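Local coordinates for carboxysome shell vertex protein CcmL (Thermosynechococcus elongatus, PDB 4N8F) that probably forms the vertices of the carboxysome shell as a homopentamer and is modelled to induce curvature when inserted into the otherwise flat hexagonal layer of CcmK subunits, at residues C[4-9]-C[47-52]; C[25-30]-C[53-58]; C[39-44]-C[74-79]. All blocks are in the same frame, centred on the assembly; numbering follows the deposited sequence.

Contact 1. Residues C[4-9]-C[47-52]; sequences ARVCGT and VGAGQD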
loop_
_atom_site.group_PDB
_atom_site.type_symbol
_atom_site.label_atom_id
_atom_site.label_comp_id
_atom_site.label_asym_id
_atom_site.label_seq_id
_atom_site.Cartn_x
_atom_site.Cartn_y
_atom_site.Cartn_z
ATOM N N ALA C 4 -4.333 9.016 -14.424
ATOM C CA ALA C 4 -3.018 9.163 -15.062
ATOM C C ALA C 4 -3.164 9.325 -16.558
ATOM O O ALA C 4 -4.223 9.059 -17.189
ATOM C CB ALA C 4 -2.107 7.964 -14.741
ATOM N N ARG C 5 -2.055 9.712 -17.176
ATOM C CA ARG C 5 -2.038 9.686 -18.585
ATOM C C ARG C 5 -1.025 8.674 -19.085
ATOM O O ARG C 5 0.041 8.519 -18.494
ATOM C CB ARG C 5 -1.769 11.087 -19.154
ATOM C CG ARG C 5 -0.448 11.742 -18.782
ATOM C CD ARG C 5 -0.198 12.844 -19.836
ATOM N NE ARG C 5 1.182 12.988 -19.846
ATOM C CZ ARG C 5 2.058 12.628 -20.759
ATOM N NH1 ARG C 5 1.814 12.306 -22.039
ATOM N NH2 ARG C 5 3.273 12.752 -20.321
ATOM N N VAL C 6 -1.321 8.077 -20.235
ATOM C CA VAL C 6 -0.408 7.111 -20.808
ATOM C C VAL C 6 0.683 7.845 -21.433
ATOM O O VAL C 6 0.443 8.720 -22.217
ATOM C CB VAL C 6 -1.067 6.315 -21.910
ATOM C CG1 VAL C 6 -0.079 5.362 -22.547
ATOM C CG2 VAL C 6 -2.271 5.636 -21.332
ATOM N N CYS C 7 1.915 7.522 -21.113
ATOM C CA CYS C 7 2.954 8.326 -21.698
ATOM C C CYS C 7 4.064 7.569 -22.273
ATOM O O CYS C 7 4.928 8.208 -22.825
ATOM C CB CYS C 7 3.506 9.344 -20.716
ATOM S SG CYS C 7 4.420 8.618 -19.372
ATOM N N GLY C 8 4.044 6.234 -22.234
ATOM C CA GLY C 8 5.071 5.464 -22.926
ATOM C C GLY C 8 4.870 3.984 -22.750
ATOM O O GLY C 8 3.801 3.575 -22.476
ATOM N N THR C 9 5.900 3.193 -22.954
ATOM C CA THR C 9 5.800 1.768 -22.822
ATOM C C THR C 9 7.129 1.185 -22.338
ATOM O O THR C 9 8.198 1.795 -22.534
ATOM C CB THR C 9 5.565 1.081 -24.180
ATOM O OG1 THR C 9 6.728 1.268 -24.960
ATOM C CG2 THR C 9 4.441 1.681 -24.918
ATOM N N VAL C 47 -7.107 -3.199 -21.527
ATOM C CA VAL C 47 -8.213 -2.430 -22.048
ATOM C C VAL C 47 -7.911 -1.875 -23.431
ATOM O O VAL C 47 -8.777 -1.835 -24.223
ATOM C CB VAL C 47 -8.656 -1.294 -21.096
ATOM C CG1 VAL C 47 -9.872 -0.575 -21.666
ATOM C CG2 VAL C 47 -8.998 -1.861 -19.738
ATOM N N GLY C 48 -6.686 -1.496 -23.743
ATOM C CA GLY C 48 -6.344 -1.004 -25.097
ATOM C C GLY C 48 -6.193 0.514 -25.061
ATOM O O GLY C 48 -6.720 1.205 -25.911
ATOM N N ALA C 49 -5.488 1.061 -24.068
ATOM C CA ALA C 49 -5.323 2.506 -23.956
ATOM C C ALA C 49 -4.189 3.052 -24.826
ATOM O O ALA C 49 -3.081 2.623 -24.697
ATOM C CB ALA C 49 -5.078 2.907 -22.509
ATOM N N GLY C 50 -4.475 4.051 -25.659
ATOM C CA GLY C 50 -3.471 4.686 -26.529
ATOM C C GLY C 50 -2.658 5.763 -25.822
ATOM O O GLY C 50 -3.000 6.254 -24.748
ATOM N N GLN C 51 -1.575 6.131 -26.465
ATOM C CA GLN C 51 -0.740 7.186 -25.991
ATOM C C GLN C 51 -1.517 8.509 -25.718
ATOM O O GLN C 51 -2.365 8.895 -26.502
ATOM C CB GLN C 51 0.348 7.409 -27.006
ATOM C CG GLN C 51 1.341 8.466 -26.587
ATOM C CD GLN C 51 2.407 7.943 -25.612
ATOM O OE1 GLN C 51 2.360 6.790 -25.143
ATOM N NE2 GLN C 51 3.362 8.805 -25.297
ATOM N N ASP C 52 -1.158 9.189 -24.629
ATOM C CA ASP C 52 -1.787 10.406 -24.154
ATOM C C ASP C 52 -3.206 10.305 -23.600
ATOM O O ASP C 52 -3.680 11.311 -23.036
ATOM C CB ASP C 52 -1.683 11.548 -25.178
ATOM C CG ASP C 52 -0.221 11.992 -25.405
ATOM O OD1 ASP C 52 0.576 11.978 -24.452
ATOM O OD2 ASP C 52 0.131 12.328 -26.532
HETATM O O HOH W 1 2.052 4.312 -24.926
#

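Contact 2. Residues C[25-30]-C[53-58]; sequences LVLQYL and EWVLVS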
loop_
_atom_site.group_PDB
_atom_site.type_symbol
_atom_site.label_atom_id
_atom_site.label_comp_id
_atom_site.label_asym_id
_atom_site.label_seq_id
_atom_site.Cartn_x
_atom_site.Cartn_y
_atom_site.Cartn_z
ATOM N N LEU C 25 2.427 -0.377 -20.005
ATOM C CA LEU C 25 2.416 1.030 -20.336
ATOM C C LEU C 25 3.129 1.753 -19.249
ATOM O O LEU C 25 3.043 1.351 -18.112
ATOM C CB LEU C 25 0.973 1.529 -20.472
ATOM C CG LEU C 25 0.149 1.040 -21.663
ATOM C CD1 LEU C 25 -1.233 1.667 -21.575
ATOM C CD2 LEU C 25 0.787 1.387 -22.993
ATOM N N VAL C 26 3.828 2.831 -19.599
ATOM C CA VAL C 26 4.211 3.825 -18.623
ATOM C C VAL C 26 3.113 4.890 -18.449
ATOM O O VAL C 26 2.615 5.435 -19.424
ATOM C CB VAL C 26 5.513 4.497 -19.024
ATOM C CG1 VAL C 26 5.999 5.407 -17.913
ATOM C CG2 VAL C 26 6.565 3.462 -19.403
ATOM N N LEU C 27 2.735 5.172 -17.213
ATOM C CA LEU C 27 1.692 6.140 -16.840
ATOM C C LEU C 27 2.324 7.296 -16.023
ATOM O O LEU C 27 3.153 7.064 -15.145
ATOM C CB LEU C 27 0.647 5.450 -15.989
ATOM C CG LEU C 27 0.025 4.161 -16.567
ATOM C CD1 LEU C 27 -1.134 3.624 -15.754
ATOM C CD2 LEU C 27 -0.517 4.420 -17.965
ATOM N N GLN C 28 1.972 8.527 -16.356
ATOM C CA GLN C 28 2.329 9.642 -15.541
ATOM C C GLN C 28 1.056 10.022 -14.781
ATOM O O GLN C 28 0.032 10.250 -15.377
ATOM C CB GLN C 28 2.770 10.814 -16.381
ATOM C CG GLN C 28 3.140 12.041 -15.525
ATOM C CD GLN C 28 3.806 13.132 -16.332
ATOM O OE1 GLN C 28 3.624 13.215 -17.545
ATOM N NE2 GLN C 28 4.574 13.981 -15.660
ATOM N N TYR C 29 1.161 10.109 -13.466
ATOM C CA TYR C 29 0.042 10.530 -12.653
ATOM C C TYR C 29 -0.360 11.981 -12.928
ATOM O O TYR C 29 0.500 12.808 -13.168
ATOM C CB TYR C 29 0.331 10.294 -11.137
ATOM C CG TYR C 29 0.353 8.820 -10.752
ATOM C CD1 TYR C 29 1.536 8.181 -10.459
ATOM C CD2 TYR C 29 -0.836 8.066 -10.711
ATOM C CE1 TYR C 29 1.563 6.863 -10.103
ATOM C CE2 TYR C 29 -0.822 6.761 -10.342
ATOM C CZ TYR C 29 0.371 6.135 -10.075
ATOM O OH TYR C 29 0.394 4.793 -9.752
ATOM N N LEU C 30 -1.669 12.261 -12.775
ATOM C CA LEU C 30 -2.229 13.580 -12.923
ATOM C C LEU C 30 -2.750 14.095 -11.568
ATOM O O LEU C 30 -3.482 13.409 -10.868
ATOM C CB LEU C 30 -3.332 13.616 -13.964
ATOM C CG LEU C 30 -2.922 13.185 -15.390
ATOM C CD1 LEU C 30 -4.152 13.246 -16.315
ATOM C CD2 LEU C 30 -1.813 14.025 -15.963
ATOM N N GLU C 53 -3.862 9.142 -23.703
ATOM C CA GLU C 53 -5.212 8.954 -23.081
ATOM C C GLU C 53 -5.180 9.057 -21.556
ATOM O O GLU C 53 -4.176 8.727 -20.925
ATOM C CB GLU C 53 -5.842 7.640 -23.476
ATOM C CG GLU C 53 -5.851 7.465 -24.991
ATOM C CD GLU C 53 -6.995 6.662 -25.571
ATOM O OE1 GLU C 53 -6.998 5.382 -25.536
ATOM O OE2 GLU C 53 -7.856 7.333 -26.176
ATOM N N TRP C 54 -6.239 9.622 -20.988
ATOM C CA TRP C 54 -6.388 9.601 -19.570
ATOM C C TRP C 54 -6.970 8.267 -19.212
ATOM O O TRP C 54 -7.867 7.742 -19.927
ATOM C CB TRP C 54 -7.280 10.743 -19.058
ATOM C CG TRP C 54 -6.673 12.088 -19.238
ATOM C CD1 TRP C 54 -5.721 12.453 -20.160
ATOM C CD2 TRP C 54 -6.979 13.265 -18.487
ATOM N NE1 TRP C 54 -5.379 13.781 -19.976
ATOM C CE2 TRP C 54 -6.172 14.311 -18.993
ATOM C CE3 TRP C 54 -7.829 13.525 -17.419
ATOM C CZ2 TRP C 54 -6.205 15.604 -18.474
ATOM C CZ3 TRP C 54 -7.889 14.798 -16.918
ATOM C CH2 TRP C 54 -7.086 15.830 -17.446
ATOM N N VAL C 55 -6.432 7.711 -18.129
ATOM C CA VAL C 55 -6.851 6.409 -17.601
ATOM C C VAL C 55 -7.043 6.364 -16.063
ATOM O O VAL C 55 -6.474 7.162 -15.318
ATOM C CB VAL C 55 -5.871 5.291 -17.989
ATOM C CG1 VAL C 55 -5.767 5.143 -19.522
ATOM C CG2 VAL C 55 -4.528 5.468 -17.341
ATOM N N LEU C 56 -7.825 5.383 -15.615
ATOM C CA LEU C 56 -7.788 4.950 -14.237
ATOM C C LEU C 56 -6.866 3.772 -14.068
ATOM O O LEU C 56 -6.956 2.752 -14.806
ATOM C CB LEU C 56 -9.174 4.564 -13.722
ATOM C CG LEU C 56 -10.240 5.644 -13.713
ATOM C CD1 LEU C 56 -11.611 5.081 -13.244
ATOM C CD2 LEU C 56 -9.791 6.747 -12.766
ATOM N N VAL C 57 -5.996 3.898 -13.075
ATOM C CA VAL C 57 -5.152 2.799 -12.699
ATOM C C VAL C 57 -5.519 2.266 -11.305
ATOM O O VAL C 57 -5.797 3.029 -10.387
ATOM C CB VAL C 57 -3.649 3.162 -12.888
ATOM C CG1 VAL C 57 -3.277 4.403 -12.173
ATOM C CG2 VAL C 57 -2.751 2.063 -12.355
ATOM N N SER C 58 -5.571 0.944 -11.187
ATOM C CA SER C 58 -5.714 0.212 -9.902
ATOM C C SER C 58 -4.414 -0.454 -9.488
ATOM O O SER C 58 -3.705 -1.079 -10.355
ATOM C CB SER C 58 -6.766 -0.890 -10.063
ATOM O OG SER C 58 -8.041 -0.296 -10.100
#

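Contact 3. Residues C[39-44]-C[74-79]; sequences DYEVAA and IDAAVV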
loop_
_atom_site.group_PDB
_atom_site.type_symbol
_atom_site.label_atom_id
_atom_site.label_comp_id
_atom_site.label_asym_id
_atom_site.label_seq_id
_atom_site.Cartn_x
_atom_site.Cartn_y
_atom_site.Cartn_z
ATOM N N ASP C 39 5.640 11.741 -10.974
ATOM C CA ASP C 39 5.434 10.414 -10.428
ATOM C C ASP C 39 4.875 9.538 -11.556
ATOM O O ASP C 39 4.157 10.041 -12.428
ATOM C CB ASP C 39 4.516 10.453 -9.177
ATOM C CG ASP C 39 4.477 9.094 -8.448
ATOM O OD1 ASP C 39 5.421 8.254 -8.601
ATOM O OD2 ASP C 39 3.489 8.829 -7.722
ATOM N N TYR C 40 5.218 8.258 -11.564
ATOM C CA TYR C 40 4.972 7.366 -12.711
ATOM C C TYR C 40 4.643 5.934 -12.211
ATOM O O TYR C 40 4.949 5.589 -11.092
ATOM C CB TYR C 40 6.195 7.340 -13.670
ATOM C CG TYR C 40 7.215 6.395 -13.127
ATOM C CD1 TYR C 40 8.168 6.835 -12.228
ATOM C CD2 TYR C 40 7.142 5.022 -13.416
ATOM C CE1 TYR C 40 9.063 5.957 -11.665
ATOM C CE2 TYR C 40 8.028 4.122 -12.842
ATOM C CZ TYR C 40 8.984 4.596 -11.969
ATOM O OH TYR C 40 9.864 3.730 -11.386
ATOM N N GLU C 41 3.937 5.153 -13.022
ATOM C CA GLU C 41 3.659 3.748 -12.731
ATOM C C GLU C 41 3.875 2.953 -14.000
ATOM O O GLU C 41 3.586 3.434 -15.075
ATOM C CB GLU C 41 2.194 3.593 -12.304
ATOM C CG GLU C 41 1.871 2.298 -11.572
ATOM C CD GLU C 41 2.495 2.144 -10.186
ATOM O OE1 GLU C 41 2.868 0.986 -9.852
ATOM O OE2 GLU C 41 2.615 3.130 -9.461
ATOM N N VAL C 42 4.349 1.741 -13.911
ATOM C CA VAL C 42 4.260 0.885 -15.087
ATOM C C VAL C 42 3.125 -0.075 -14.848
ATOM O O VAL C 42 3.020 -0.669 -13.763
ATOM C CB VAL C 42 5.568 0.111 -15.333
ATOM C CG1 VAL C 42 5.415 -0.850 -16.523
ATOM C CG2 VAL C 42 6.709 1.074 -15.528
ATOM N N ALA C 43 2.213 -0.163 -15.806
ATOM C CA ALA C 43 1.008 -0.915 -15.609
ATOM C C ALA C 43 0.662 -1.802 -16.767
ATOM O O ALA C 43 0.843 -1.436 -17.905
ATOM C CB ALA C 43 -0.131 0.033 -15.361
ATOM N N ALA C 44 0.089 -2.948 -16.440
ATOM C CA ALA C 44 -0.550 -3.846 -17.430
ATOM C C ALA C 44 -1.755 -3.209 -18.034
ATOM O O ALA C 44 -2.483 -2.408 -17.377
ATOM C CB ALA C 44 -0.957 -5.189 -16.805
ATOM N N ILE C 74 1.479 -8.899 -10.918
ATOM C CA ILE C 74 1.346 -7.471 -11.255
ATOM C C ILE C 74 0.604 -6.766 -10.150
ATOM O O ILE C 74 -0.319 -7.353 -9.529
ATOM C CB ILE C 74 0.641 -7.239 -12.601
ATOM C CG1 ILE C 74 -0.670 -8.044 -12.662
ATOM C CG2 ILE C 74 1.507 -7.704 -13.751
ATOM C CD1 ILE C 74 -1.572 -7.546 -13.770
ATOM N N ASP C 75 1.007 -5.517 -9.911
ATOM C CA ASP C 75 0.485 -4.690 -8.859
ATOM C C ASP C 75 -0.080 -3.349 -9.387
ATOM O O ASP C 75 -0.360 -2.458 -8.657
ATOM C CB ASP C 75 1.561 -4.475 -7.813
ATOM C CG ASP C 75 2.679 -3.604 -8.262
ATOM O OD1 ASP C 75 2.784 -3.282 -9.471
ATOM O OD2 ASP C 75 3.490 -3.207 -7.352
ATOM N N ALA C 76 -0.204 -3.212 -10.691
ATOM C CA ALA C 76 -0.794 -2.008 -11.303
ATOM C C ALA C 76 -1.401 -2.387 -12.649
ATOM O O ALA C 76 -0.752 -3.089 -13.467
ATOM C CB ALA C 76 0.239 -0.958 -11.490
ATOM N N ALA C 77 -2.616 -1.925 -12.906
ATOM C CA ALA C 77 -3.248 -2.188 -14.204
ATOM C C ALA C 77 -4.090 -1.018 -14.629
ATOM O O ALA C 77 -4.786 -0.426 -13.772
ATOM C CB ALA C 77 -4.139 -3.414 -14.145
ATOM N N VAL C 78 -4.133 -0.747 -15.940
ATOM C CA VAL C 78 -5.122 0.155 -16.442
ATOM C C VAL C 78 -6.506 -0.519 -16.374
ATOM O O VAL C 78 -6.651 -1.607 -16.881
ATOM C CB VAL C 78 -4.841 0.566 -17.883
ATOM C CG1 VAL C 78 -6.069 1.274 -18.492
ATOM C CG2 VAL C 78 -3.588 1.426 -17.931
ATOM N N VAL C 79 -7.510 0.113 -15.784
ATOM C CA VAL C 79 -8.854 -0.521 -15.710
ATOM C C VAL C 79 -9.959 0.163 -16.495
ATOM O O VAL C 79 -10.977 -0.438 -16.787
ATOM C CB VAL C 79 -9.301 -0.791 -14.261
ATOM C CG1 VAL C 79 -8.277 -1.677 -13.566
ATOM C CG2 VAL C 79 -9.548 0.470 -13.438
HETATM O O HOH W 2 -5.487 -3.856 -17.570
#

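Contact 1. Residues C[4-9]-C[47-52]
Val-6 and Arg-5 of barrel strand 4-9 meet the loop 47-52 in a mixed polar and apolar contact, at the turn between strands 39-45 and 54-59. The backbone link is Asp-52 N to Val-6 O, 2.9 Å. The Val-6 side chain faces the loop: its CB lies 3.4 Å from Gly-50 O, and its CG2 approaches the Ala-49 methyl, CB, at 4.1 Å. Ala-49 in turn packs on Val-55, which Val-6 also touches, so Ala-49 and Val-6 share Val-55 as a neighbour.

The outer part of the contact is polar. Gln-51 starts away from the strand, but a bend at chi2 (81°) brings its amide back over the peptide of Cys-7. There Gln-51 NE2 donates to Cys-7 O at 3.0 Å from above the carbonyl plane, 74° out of it, while a water links Gln-51 OE1 to Gly-8 O, the latter bond weak. Cys-7 and Gly-8 both face Val-26 of strand 24-30, which makes this stretch a classic beta bulge in the five-stranded barrel of the CcmL/EutN family.

Arg-5 and Asp-52 run side by side, pointing the same way. Arg-5 NH1 reaches Asp-52 OD1 at 2.7 Å, a salt bridge whose hydrogen bond is weak in angle, with the guanidinium and carboxylate planes turned 34° apart. Arg-5 NH2 is held separately, by Gln-28 OE1 and by Asp-88 of a neighbouring subunit.

Contact 2. Residues C[25-30]-C[53-58]
Leu-27 meets Val-55 and Val-57 across the interior of the OB-like beta barrel, where strands 25-30 and 54-58 face one another without sharing a backbone hydrogen bond. The axes of the two strand segments pass 8.9 Å apart and cross at 91°, as expected of layers packed through their side chains. From CB, which points at the opposite strand, the Leu-27 chain turns so that CG stands anti to the carbonyl carbon (chi1 -53°), and its fork divides over two valines. Leu-27 CD1 lies 3.8 Å from Val-57 CB, the two side chains sliding past each other in opposite directions. Leu-27 CD2 lies 4.2 Å from Val-55 CG2, a methyl that CD1 meets about equally. Val-78 of strand 76-81 and Ala-43 of strand 39-45 also touch Leu-27, so the leucine is in contact with side chains of three other strands, 54-59 among them.

Toward one end of the pair, Leu-30 lays CD1 over a face of the Trp-54 indole in a CH-pi contact: the methyl is 3.6 Å from the centroid of the six-membered ring and only 14° off its normal. Tyr-93 stacks with the same indole. An alanine in place of Trp-54 would probably open a gap beside Leu-30 CD1 and leave Tyr-93 without its stacking partner. Farther along, Tyr-29, whose OH bonds to Glu-41 OE2, crosses Val-57 at about a right angle, its CE2 meeting Val-57 CG1 obliquely at 3.9 Å.

Contact 3. Residues C[39-44]-C[74-79]
Ala-44 and Ala-76, the two residues with the most area buried here, join strands 39-44 and 76-79 where they come together as parallel neighbours. Ala-44 uses both ends of its peptide: its N donates to Ala-76 O at 3.1 Å, and its O accepts from Val-78 N at 2.7 Å. The second bond is nearly linear at the acceptor, with a C=O...N angle of 178°. Donating to one residue and accepting from another two places on, on either side of Ala-77, is the pattern of a parallel bridge, here Ala-44 with Ala-77. A water that donates to Val-78 O also makes a weak bond to Ala-44 O. Ala-44 CB touches Ile-74 CD1 at 3.9 Å.

The strand segments are inclined at 64°, consistent with a pairing limited to one bridge between them. Back along strand 39-44, side chains take over from backbone bonds. The methyl of Ala-76 packs against strand 39-44: its CB lies 3.6 Å from Val-42 O and equally near the CG of Glu-41. Ala-43 completes the packing, its CB 4.0 Å from Ala-76 CB.

Glu-41, with CG anti to its backbone N (chi1 -162°), bends at chi2 alongside the Ala-76 methyl and brings OE1 to 4.3 Å from Asp-75 OD1. Both of these oxygens accept from Met-1 N of a neighbouring subunit, which would probably offset the repulsion between like charges, and Glu-41 OE2 forms a salt bridge with Lys-2 of that subunit. Parallel pairing of the third and fifth strands, in a sheet ordered 1-2-3-5-4 whose end strands also pair, is the hallmark topology of the OB-fold barrel.

Overall arrangement
From the N terminus, the chain lays down 4-9, 25-30 and 39-44 before any of the three contacts is made. The loop 47-52 then returns to the first strand and closes contact 1, 53-58 faces 25-30 in contact 2, and 74-79 pairs with 39-44 in contact 3. Each closure begins inside the previous one and ends beyond it, so all three cross and none nests. Backbone bonds stitch them together: Ala-4 O to Val-55 N at 2.8 Å links contacts 1 and 2, and Leu-25 N to Ala-43 O, also 2.8 Å, links 2 and 3. Contacts 1 and 3 meet by packing, through Val-47. All three touch the same neighbouring subunit.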